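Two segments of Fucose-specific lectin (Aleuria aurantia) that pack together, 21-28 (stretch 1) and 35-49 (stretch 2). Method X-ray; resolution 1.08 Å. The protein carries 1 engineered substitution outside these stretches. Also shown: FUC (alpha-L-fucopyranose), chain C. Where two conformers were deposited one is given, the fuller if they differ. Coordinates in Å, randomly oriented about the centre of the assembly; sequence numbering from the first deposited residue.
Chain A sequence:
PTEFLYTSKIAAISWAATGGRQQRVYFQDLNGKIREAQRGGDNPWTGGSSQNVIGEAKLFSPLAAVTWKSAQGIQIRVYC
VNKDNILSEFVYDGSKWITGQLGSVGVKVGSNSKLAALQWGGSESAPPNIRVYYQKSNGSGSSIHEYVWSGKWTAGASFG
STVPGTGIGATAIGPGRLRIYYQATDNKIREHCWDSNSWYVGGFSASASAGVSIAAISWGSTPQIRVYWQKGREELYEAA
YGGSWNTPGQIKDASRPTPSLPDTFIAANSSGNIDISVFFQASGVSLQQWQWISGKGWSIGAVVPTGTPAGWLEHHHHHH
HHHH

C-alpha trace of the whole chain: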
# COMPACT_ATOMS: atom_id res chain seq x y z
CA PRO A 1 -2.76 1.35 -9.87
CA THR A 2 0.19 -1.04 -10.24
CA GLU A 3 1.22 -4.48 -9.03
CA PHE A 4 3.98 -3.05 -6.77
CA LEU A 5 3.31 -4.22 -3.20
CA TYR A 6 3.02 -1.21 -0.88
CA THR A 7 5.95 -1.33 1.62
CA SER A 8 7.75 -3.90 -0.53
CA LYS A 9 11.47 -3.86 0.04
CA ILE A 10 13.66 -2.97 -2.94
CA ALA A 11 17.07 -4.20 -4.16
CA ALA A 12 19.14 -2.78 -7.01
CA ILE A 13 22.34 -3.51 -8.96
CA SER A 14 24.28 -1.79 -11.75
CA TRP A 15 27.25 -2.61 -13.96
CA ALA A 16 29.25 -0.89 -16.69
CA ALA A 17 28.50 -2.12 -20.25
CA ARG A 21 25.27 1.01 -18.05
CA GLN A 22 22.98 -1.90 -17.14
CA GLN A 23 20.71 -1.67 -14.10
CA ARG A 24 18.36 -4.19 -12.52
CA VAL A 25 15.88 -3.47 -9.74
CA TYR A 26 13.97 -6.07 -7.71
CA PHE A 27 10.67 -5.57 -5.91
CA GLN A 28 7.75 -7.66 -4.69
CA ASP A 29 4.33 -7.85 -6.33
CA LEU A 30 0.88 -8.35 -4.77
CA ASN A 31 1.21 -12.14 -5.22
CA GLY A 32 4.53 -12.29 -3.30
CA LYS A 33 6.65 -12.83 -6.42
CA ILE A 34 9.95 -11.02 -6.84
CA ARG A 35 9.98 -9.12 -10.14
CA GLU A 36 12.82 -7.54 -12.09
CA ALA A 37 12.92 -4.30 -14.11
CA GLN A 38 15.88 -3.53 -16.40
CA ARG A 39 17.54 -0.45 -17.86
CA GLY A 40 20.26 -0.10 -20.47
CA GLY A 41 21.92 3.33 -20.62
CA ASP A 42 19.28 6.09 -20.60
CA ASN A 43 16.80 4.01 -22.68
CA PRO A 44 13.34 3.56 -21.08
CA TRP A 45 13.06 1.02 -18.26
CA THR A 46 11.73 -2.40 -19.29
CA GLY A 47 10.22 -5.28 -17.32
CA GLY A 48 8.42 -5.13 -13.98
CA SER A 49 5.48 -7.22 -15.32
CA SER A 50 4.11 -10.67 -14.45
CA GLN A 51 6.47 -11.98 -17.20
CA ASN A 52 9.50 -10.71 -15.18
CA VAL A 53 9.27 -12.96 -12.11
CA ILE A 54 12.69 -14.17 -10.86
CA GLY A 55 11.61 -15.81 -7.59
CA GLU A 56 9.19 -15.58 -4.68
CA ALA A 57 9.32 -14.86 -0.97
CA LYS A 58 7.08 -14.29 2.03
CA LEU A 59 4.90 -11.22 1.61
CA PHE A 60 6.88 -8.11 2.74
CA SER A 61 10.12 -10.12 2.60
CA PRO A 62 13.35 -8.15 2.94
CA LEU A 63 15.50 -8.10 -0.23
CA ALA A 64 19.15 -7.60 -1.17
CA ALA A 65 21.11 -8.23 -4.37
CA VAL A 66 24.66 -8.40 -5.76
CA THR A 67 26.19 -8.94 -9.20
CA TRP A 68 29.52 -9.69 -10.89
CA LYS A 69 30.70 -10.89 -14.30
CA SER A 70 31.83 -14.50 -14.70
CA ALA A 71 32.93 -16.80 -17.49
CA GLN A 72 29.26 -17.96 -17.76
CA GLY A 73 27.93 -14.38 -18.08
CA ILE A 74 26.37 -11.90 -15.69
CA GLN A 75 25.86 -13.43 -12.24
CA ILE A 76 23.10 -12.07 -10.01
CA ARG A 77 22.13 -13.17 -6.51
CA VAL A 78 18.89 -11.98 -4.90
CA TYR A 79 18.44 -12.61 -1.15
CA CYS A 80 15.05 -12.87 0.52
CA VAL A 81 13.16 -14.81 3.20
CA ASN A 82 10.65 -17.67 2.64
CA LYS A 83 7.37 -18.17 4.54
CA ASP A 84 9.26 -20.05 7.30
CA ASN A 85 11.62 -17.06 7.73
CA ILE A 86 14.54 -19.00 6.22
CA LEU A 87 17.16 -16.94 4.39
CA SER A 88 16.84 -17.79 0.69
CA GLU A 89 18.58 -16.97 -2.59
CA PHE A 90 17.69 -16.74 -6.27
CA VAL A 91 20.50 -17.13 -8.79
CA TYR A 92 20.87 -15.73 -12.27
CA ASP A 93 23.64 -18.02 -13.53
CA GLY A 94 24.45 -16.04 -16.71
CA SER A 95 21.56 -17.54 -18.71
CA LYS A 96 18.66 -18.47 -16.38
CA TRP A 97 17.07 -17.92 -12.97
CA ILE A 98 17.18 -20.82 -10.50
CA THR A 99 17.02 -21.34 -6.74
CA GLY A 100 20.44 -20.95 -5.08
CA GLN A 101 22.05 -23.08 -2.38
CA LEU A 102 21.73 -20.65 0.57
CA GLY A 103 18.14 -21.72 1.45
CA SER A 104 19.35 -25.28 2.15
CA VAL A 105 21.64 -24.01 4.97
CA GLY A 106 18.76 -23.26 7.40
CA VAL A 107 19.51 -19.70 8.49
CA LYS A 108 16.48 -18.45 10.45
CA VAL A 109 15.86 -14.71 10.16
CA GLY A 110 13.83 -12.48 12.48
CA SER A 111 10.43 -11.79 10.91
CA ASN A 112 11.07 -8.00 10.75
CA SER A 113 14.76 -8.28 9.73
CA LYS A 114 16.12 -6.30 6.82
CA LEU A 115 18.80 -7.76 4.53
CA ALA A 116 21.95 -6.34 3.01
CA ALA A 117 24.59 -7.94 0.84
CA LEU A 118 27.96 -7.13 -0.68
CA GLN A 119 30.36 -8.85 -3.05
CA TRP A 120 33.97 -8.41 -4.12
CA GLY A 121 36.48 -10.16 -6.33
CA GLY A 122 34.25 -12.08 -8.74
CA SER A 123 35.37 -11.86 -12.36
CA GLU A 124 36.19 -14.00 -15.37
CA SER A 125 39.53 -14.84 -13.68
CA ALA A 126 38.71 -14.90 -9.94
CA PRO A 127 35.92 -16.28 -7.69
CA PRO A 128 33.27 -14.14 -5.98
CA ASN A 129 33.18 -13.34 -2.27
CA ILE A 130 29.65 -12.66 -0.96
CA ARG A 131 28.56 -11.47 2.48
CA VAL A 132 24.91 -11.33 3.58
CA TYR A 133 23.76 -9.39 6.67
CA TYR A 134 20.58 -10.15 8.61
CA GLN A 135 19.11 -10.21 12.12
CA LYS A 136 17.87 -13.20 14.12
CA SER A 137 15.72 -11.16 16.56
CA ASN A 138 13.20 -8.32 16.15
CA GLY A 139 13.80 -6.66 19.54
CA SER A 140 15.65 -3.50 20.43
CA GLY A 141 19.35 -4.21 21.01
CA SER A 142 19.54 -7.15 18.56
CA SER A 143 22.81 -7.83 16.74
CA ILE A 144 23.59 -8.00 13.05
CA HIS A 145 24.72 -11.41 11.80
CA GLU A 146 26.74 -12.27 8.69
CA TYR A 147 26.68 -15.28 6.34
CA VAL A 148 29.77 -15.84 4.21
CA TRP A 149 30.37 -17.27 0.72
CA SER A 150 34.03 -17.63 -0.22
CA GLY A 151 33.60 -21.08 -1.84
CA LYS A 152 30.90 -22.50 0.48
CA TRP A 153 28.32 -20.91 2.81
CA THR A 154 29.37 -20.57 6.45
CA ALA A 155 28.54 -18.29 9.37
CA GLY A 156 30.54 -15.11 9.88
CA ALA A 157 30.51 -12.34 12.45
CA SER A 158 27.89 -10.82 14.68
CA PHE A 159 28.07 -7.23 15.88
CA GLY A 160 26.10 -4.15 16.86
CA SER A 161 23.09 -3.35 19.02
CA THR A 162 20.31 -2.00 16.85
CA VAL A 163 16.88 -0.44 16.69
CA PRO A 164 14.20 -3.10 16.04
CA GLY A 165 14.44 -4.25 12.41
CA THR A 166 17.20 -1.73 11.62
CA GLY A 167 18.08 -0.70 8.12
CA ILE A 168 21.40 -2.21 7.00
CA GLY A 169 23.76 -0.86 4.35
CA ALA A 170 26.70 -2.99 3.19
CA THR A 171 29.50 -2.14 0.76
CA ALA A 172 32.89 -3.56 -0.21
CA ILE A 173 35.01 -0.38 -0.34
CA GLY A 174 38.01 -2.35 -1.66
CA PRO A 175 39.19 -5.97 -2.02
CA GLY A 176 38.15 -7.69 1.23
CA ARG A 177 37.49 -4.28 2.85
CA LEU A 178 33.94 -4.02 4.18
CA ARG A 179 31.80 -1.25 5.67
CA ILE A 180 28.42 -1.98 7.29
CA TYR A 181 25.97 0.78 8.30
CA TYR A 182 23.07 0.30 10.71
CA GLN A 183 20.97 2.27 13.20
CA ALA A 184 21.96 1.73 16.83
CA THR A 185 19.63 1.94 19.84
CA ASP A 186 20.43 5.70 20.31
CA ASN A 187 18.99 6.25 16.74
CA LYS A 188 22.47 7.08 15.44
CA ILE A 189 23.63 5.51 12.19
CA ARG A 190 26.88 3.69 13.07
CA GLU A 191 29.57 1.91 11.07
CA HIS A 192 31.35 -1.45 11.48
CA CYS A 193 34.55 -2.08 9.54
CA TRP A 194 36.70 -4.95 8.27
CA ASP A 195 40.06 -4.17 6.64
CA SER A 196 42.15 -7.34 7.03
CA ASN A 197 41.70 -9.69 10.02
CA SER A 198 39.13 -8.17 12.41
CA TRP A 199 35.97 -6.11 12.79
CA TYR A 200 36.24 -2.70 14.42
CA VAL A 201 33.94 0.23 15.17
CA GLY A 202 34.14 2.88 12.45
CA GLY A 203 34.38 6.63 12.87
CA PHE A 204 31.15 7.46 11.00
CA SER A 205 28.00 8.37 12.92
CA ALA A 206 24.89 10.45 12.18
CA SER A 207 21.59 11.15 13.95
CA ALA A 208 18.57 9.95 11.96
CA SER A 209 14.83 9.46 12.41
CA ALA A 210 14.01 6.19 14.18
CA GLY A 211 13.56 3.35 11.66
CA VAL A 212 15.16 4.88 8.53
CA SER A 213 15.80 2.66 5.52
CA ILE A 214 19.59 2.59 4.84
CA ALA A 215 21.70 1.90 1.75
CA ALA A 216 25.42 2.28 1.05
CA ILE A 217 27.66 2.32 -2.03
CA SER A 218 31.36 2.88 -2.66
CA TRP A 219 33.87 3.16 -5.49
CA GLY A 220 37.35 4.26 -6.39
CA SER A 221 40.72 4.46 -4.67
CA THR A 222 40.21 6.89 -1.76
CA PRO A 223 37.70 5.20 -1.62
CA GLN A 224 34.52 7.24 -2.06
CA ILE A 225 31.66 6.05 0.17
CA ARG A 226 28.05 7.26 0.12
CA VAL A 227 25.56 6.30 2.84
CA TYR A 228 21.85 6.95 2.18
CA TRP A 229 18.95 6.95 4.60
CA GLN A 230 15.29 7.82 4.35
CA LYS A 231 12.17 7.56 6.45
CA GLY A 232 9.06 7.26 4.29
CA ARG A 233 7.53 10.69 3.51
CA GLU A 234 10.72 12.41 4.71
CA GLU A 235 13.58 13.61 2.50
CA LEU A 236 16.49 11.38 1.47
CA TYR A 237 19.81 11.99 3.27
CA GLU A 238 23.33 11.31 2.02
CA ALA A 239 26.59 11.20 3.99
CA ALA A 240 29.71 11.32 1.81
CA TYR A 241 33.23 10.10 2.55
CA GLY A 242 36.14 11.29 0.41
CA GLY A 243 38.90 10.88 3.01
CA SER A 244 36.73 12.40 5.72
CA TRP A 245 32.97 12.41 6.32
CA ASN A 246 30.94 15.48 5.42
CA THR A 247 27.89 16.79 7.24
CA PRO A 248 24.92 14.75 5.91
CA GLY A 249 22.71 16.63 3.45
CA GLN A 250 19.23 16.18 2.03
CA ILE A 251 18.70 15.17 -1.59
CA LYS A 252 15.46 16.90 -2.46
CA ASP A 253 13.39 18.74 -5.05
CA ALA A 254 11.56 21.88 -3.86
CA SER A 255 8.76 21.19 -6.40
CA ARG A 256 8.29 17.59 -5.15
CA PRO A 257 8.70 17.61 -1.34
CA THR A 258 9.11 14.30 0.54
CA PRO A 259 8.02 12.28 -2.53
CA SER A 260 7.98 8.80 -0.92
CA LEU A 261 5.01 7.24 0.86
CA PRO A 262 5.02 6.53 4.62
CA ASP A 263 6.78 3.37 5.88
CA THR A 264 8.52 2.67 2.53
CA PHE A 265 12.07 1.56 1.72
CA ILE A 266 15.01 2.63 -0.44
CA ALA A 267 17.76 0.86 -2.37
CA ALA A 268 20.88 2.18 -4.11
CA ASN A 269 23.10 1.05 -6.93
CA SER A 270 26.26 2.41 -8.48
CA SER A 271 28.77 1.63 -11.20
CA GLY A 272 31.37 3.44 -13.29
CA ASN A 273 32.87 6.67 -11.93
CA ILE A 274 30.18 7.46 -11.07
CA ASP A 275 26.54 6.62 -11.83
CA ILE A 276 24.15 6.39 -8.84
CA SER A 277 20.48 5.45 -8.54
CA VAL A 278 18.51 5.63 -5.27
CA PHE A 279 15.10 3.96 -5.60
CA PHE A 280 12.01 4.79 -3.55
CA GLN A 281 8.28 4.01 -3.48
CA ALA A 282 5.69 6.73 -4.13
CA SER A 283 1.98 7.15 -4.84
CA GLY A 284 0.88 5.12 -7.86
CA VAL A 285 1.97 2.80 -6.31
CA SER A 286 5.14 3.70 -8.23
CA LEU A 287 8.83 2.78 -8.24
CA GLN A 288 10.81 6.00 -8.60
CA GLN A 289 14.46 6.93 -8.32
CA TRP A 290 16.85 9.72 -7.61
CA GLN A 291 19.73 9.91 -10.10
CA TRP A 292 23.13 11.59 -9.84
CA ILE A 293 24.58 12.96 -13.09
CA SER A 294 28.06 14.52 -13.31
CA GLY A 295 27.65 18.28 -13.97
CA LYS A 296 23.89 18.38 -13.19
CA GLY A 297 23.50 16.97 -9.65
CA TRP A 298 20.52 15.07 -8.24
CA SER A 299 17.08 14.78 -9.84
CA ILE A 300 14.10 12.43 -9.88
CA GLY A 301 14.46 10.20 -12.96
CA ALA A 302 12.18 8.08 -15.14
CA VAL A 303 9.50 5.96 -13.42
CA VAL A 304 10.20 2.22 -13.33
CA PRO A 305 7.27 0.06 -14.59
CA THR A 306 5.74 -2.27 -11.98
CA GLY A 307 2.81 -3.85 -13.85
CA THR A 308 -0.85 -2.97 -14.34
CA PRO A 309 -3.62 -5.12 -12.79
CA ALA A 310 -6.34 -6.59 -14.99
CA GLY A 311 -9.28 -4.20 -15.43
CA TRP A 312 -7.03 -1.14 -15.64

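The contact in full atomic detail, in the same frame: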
# COMPACT_ATOMS: atom_id res chain seq x y z
N ARG A 21 25.54 1.43 -19.45
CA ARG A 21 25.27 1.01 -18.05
C ARG A 21 23.99 0.18 -17.92
O ARG A 21 22.89 0.67 -18.21
CB ARG A 21 25.06 2.24 -17.16
CG ARG A 21 24.66 1.92 -15.73
CD ARG A 21 24.13 3.18 -15.10
NE ARG A 21 23.78 2.99 -13.71
CZ ARG A 21 23.13 3.88 -12.98
NH1 ARG A 21 22.65 4.98 -13.54
NH2 ARG A 21 22.97 3.67 -11.68
N GLN A 22 24.13 -1.03 -17.35
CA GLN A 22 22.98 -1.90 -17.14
C GLN A 22 22.57 -1.81 -15.67
O GLN A 22 23.41 -1.88 -14.78
CB GLN A 22 23.34 -3.34 -17.50
CG GLN A 22 23.50 -3.57 -18.99
CD GLN A 22 22.20 -3.49 -19.76
OE1 GLN A 22 21.14 -3.88 -19.27
NE2 GLN A 22 22.26 -3.01 -20.99
N GLN A 23 21.26 -1.66 -15.44
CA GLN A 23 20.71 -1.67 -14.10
C GLN A 23 19.63 -2.75 -14.01
O GLN A 23 18.90 -2.99 -14.98
CB GLN A 23 20.06 -0.34 -13.74
CG GLN A 23 21.03 0.83 -13.71
CD GLN A 23 20.29 2.08 -13.30
OE1 GLN A 23 19.96 2.27 -12.13
NE2 GLN A 23 20.03 2.94 -14.27
N ARG A 24 19.50 -3.35 -12.83
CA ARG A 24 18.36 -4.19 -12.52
C ARG A 24 17.84 -3.76 -11.15
O ARG A 24 18.61 -3.45 -10.25
CB ARG A 24 18.72 -5.68 -12.48
CG ARG A 24 19.41 -6.22 -13.72
CD ARG A 24 18.48 -6.30 -14.93
NE ARG A 24 19.13 -6.86 -16.11
CZ ARG A 24 19.80 -6.16 -17.02
NH1 ARG A 24 19.89 -4.84 -16.94
NH2 ARG A 24 20.40 -6.79 -18.02
N VAL A 25 16.51 -3.75 -11.02
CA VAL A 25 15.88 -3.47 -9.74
C VAL A 25 14.85 -4.56 -9.47
O VAL A 25 14.16 -5.03 -10.39
CB VAL A 25 15.31 -2.04 -9.69
CG1 VAL A 25 14.25 -1.78 -10.74
CG2 VAL A 25 14.79 -1.67 -8.31
N TYR A 26 14.79 -4.97 -8.20
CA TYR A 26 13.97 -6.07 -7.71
C TYR A 26 12.98 -5.52 -6.69
O TYR A 26 13.34 -4.71 -5.83
CB TYR A 26 14.84 -7.18 -7.09
CG TYR A 26 15.83 -7.69 -8.10
CD1 TYR A 26 15.45 -8.60 -9.07
CD2 TYR A 26 17.11 -7.17 -8.16
CE1 TYR A 26 16.31 -8.99 -10.07
CE2 TYR A 26 17.99 -7.55 -9.16
CZ TYR A 26 17.59 -8.45 -10.13
OH TYR A 26 18.44 -8.77 -11.14
N PHE A 27 11.74 -5.99 -6.79
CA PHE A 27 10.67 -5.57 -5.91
C PHE A 27 9.67 -6.72 -5.83
O PHE A 27 9.70 -7.64 -6.64
CB PHE A 27 10.01 -4.29 -6.42
CG PHE A 27 9.31 -4.43 -7.75
CD1 PHE A 27 9.99 -4.26 -8.95
CD2 PHE A 27 7.96 -4.76 -7.80
CE1 PHE A 27 9.33 -4.41 -10.16
CE2 PHE A 27 7.30 -4.91 -9.01
CZ PHE A 27 7.99 -4.73 -10.19
N GLN A 28 8.75 -6.63 -4.87
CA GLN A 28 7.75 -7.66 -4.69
C GLN A 28 6.40 -7.18 -5.22
O GLN A 28 6.03 -6.01 -5.08
CB GLN A 28 7.65 -8.05 -3.22
CG GLN A 28 6.89 -9.34 -2.97
CD GLN A 28 7.13 -9.85 -1.58
OE1 GLN A 28 7.21 -9.08 -0.62
NE2 GLN A 28 7.26 -11.17 -1.45
N ARG A 35 9.87 -9.53 -8.75
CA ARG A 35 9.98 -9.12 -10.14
C ARG A 35 11.25 -8.30 -10.36
O ARG A 35 11.80 -7.70 -9.44
CB ARG A 35 8.77 -8.28 -10.54
CG ARG A 35 7.46 -9.03 -10.54
CD ARG A 35 6.35 -8.14 -11.05
NE ARG A 35 5.06 -8.82 -11.02
CZ ARG A 35 3.95 -8.32 -11.55
NH1 ARG A 35 3.98 -7.17 -12.20
NH2 ARG A 35 2.81 -8.98 -11.40
N GLU A 36 11.67 -8.29 -11.63
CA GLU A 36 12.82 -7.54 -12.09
C GLU A 36 12.38 -6.51 -13.13
O GLU A 36 11.59 -6.83 -14.03
CB GLU A 36 13.83 -8.49 -12.73
CG GLU A 36 15.16 -7.84 -13.10
CD GLU A 36 16.03 -8.78 -13.92
OE1 GLU A 36 15.61 -9.10 -15.05
OE2 GLU A 36 17.11 -9.20 -13.43
N ALA A 37 12.94 -5.30 -13.03
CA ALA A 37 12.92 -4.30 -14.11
C ALA A 37 14.37 -4.05 -14.54
O ALA A 37 15.30 -4.22 -13.73
CB ALA A 37 12.23 -3.03 -13.68
N GLN A 38 14.55 -3.66 -15.80
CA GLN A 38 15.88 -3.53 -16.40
C GLN A 38 16.01 -2.17 -17.09
O GLN A 38 15.05 -1.65 -17.66
CB GLN A 38 16.12 -4.60 -17.47
CG GLN A 38 15.72 -6.01 -17.05
CD GLN A 38 14.26 -6.36 -17.25
OE1 GLN A 38 13.53 -5.74 -18.02
NE2 GLN A 38 13.82 -7.38 -16.54
N ARG A 39 17.23 -1.63 -17.07
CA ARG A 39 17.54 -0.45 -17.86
C ARG A 39 18.92 -0.61 -18.50
O ARG A 39 19.87 -1.05 -17.85
CB ARG A 39 17.51 0.84 -17.03
CG ARG A 39 17.34 2.08 -17.88
CD ARG A 39 17.29 3.37 -17.10
NE ARG A 39 16.90 4.45 -18.00
CZ ARG A 39 16.57 5.68 -17.61
NH1 ARG A 39 16.73 6.05 -16.35
NH2 ARG A 39 16.09 6.54 -18.49
N GLY A 40 19.00 -0.22 -19.77
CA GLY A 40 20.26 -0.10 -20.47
C GLY A 40 20.50 1.35 -20.85
O GLY A 40 19.68 1.97 -21.53
N GLY A 41 21.63 1.92 -20.39
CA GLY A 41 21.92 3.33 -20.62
C GLY A 41 20.79 4.21 -20.13
O GLY A 41 20.28 4.01 -19.02
N ASP A 42 20.38 5.18 -20.95
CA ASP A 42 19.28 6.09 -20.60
C ASP A 42 18.02 5.73 -21.40
O ASP A 42 17.08 6.51 -21.44
CB ASP A 42 19.68 7.56 -20.77
CG ASP A 42 19.99 7.97 -22.20
OD1 ASP A 42 19.85 7.12 -23.11
OD2 ASP A 42 20.39 9.14 -22.39
N ASN A 43 17.99 4.53 -21.99
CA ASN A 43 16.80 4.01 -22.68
C ASN A 43 15.70 3.80 -21.65
O ASN A 43 15.97 3.64 -20.46
CB ASN A 43 17.09 2.71 -23.42
CG ASN A 43 18.06 2.90 -24.57
OD1 ASN A 43 17.79 3.68 -25.48
ND2 ASN A 43 19.18 2.21 -24.53
N PRO A 44 14.41 3.80 -22.05
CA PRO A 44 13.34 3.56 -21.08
C PRO A 44 13.52 2.23 -20.33
O PRO A 44 14.00 1.24 -20.89
CB PRO A 44 12.07 3.52 -21.95
CG PRO A 44 12.44 4.36 -23.15
CD PRO A 44 13.90 4.07 -23.40
N TRP A 45 13.14 2.24 -19.05
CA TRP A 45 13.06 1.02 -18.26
C TRP A 45 12.16 -0.00 -18.96
O TRP A 45 11.13 0.36 -19.55
CB TRP A 45 12.51 1.32 -16.86
CG TRP A 45 13.48 1.96 -15.92
CD1 TRP A 45 13.63 3.30 -15.66
CD2 TRP A 45 14.41 1.28 -15.06
NE1 TRP A 45 14.61 3.49 -14.72
CE2 TRP A 45 15.10 2.27 -14.33
CE3 TRP A 45 14.72 -0.06 -14.83
CZ2 TRP A 45 16.10 1.96 -13.41
CZ3 TRP A 45 15.70 -0.38 -13.92
CH2 TRP A 45 16.38 0.62 -13.22
N THR A 46 12.54 -1.27 -18.86
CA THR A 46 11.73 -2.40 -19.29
C THR A 46 11.40 -3.28 -18.08
O THR A 46 11.93 -3.10 -16.98
CB THR A 46 12.46 -3.21 -20.37
OG1 THR A 46 13.70 -3.68 -19.86
CG2 THR A 46 12.71 -2.40 -21.62
N GLY A 47 10.50 -4.25 -18.30
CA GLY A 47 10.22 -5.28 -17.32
C GLY A 47 9.20 -4.83 -16.29
O GLY A 47 8.29 -4.04 -16.56
N GLY A 48 9.32 -5.41 -15.09
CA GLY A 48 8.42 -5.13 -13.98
C GLY A 48 7.05 -5.78 -14.07
O GLY A 48 6.21 -5.54 -13.20
N SER A 49 6.81 -6.61 -15.10
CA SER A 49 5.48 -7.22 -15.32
C SER A 49 5.44 -8.63 -14.74
O SER A 49 6.44 -9.16 -14.24
CB SER A 49 5.15 -7.23 -16.78
OG SER A 49 5.77 -8.34 -17.41
C1 FUC C . 18.59 -9.94 -18.88
C2 FUC C . 17.41 -10.18 -17.96
C3 FUC C . 17.76 -11.21 -16.89
C4 FUC C . 19.04 -10.81 -16.17
C5 FUC C . 20.15 -10.62 -17.19
C6 FUC C . 21.47 -10.18 -16.58
O1 FUC C . 18.78 -11.12 -19.65
O2 FUC C . 16.31 -10.67 -18.74
O3 FUC C . 16.66 -11.37 -15.98
O4 FUC C . 18.88 -9.58 -15.45
O5 FUC C . 19.75 -9.62 -18.13
O HOH W 1 20.95 2.17 -17.00
O HOH W 2 18.22 5.13 -14.02

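How do the backbones satisfy each other? Strand 22-28 runs antiparallel to strand 35-40, and Gln23, Val25 and Phe27 each exchange two hydrogen bonds with Arg39, Ala37 and Arg35. Gln23 N to Arg39 O is 2.8 Å and Arg39 N to Gln23 O 3.0 Å; the longest of the backbone bonds between the strands, Phe27 N to Arg35 O, is 3.2 Å. Past the last pair, Gly41 N still donates to Arg21 O at 2.8 Å.

What binds the fucose? Arg24 and Glu36 lie on the same face of the sheet as Tyr26. Arg24 NE donates to FUC O4 and Arg24 NH2 to FUC O5, while Glu36 accepts from FUC O3 at OE1 and from FUC O4 at OE2. Tyr26 OH also donates to Glu36 OE2 (2.7 Å). Arg24 NH1 is spent on Gln22 OE1 and Gln23 O, so the guanidinium is held in place.

What fills the other face? Val25 CG1 lies 3.8 Å from both Ala37 CB and Trp45 CZ3, and Arg35 CB sits over the Phe27 ring. Arg35 NH1 reaches Gly48 O.

How is the polar Gln23 accommodated there? Its NE2 donates to two waters: one also donates to Arg21 O and Gly41 O, the other accepts from Arg39 NH1. Its OE1 is satisfied elsewhere in the structure.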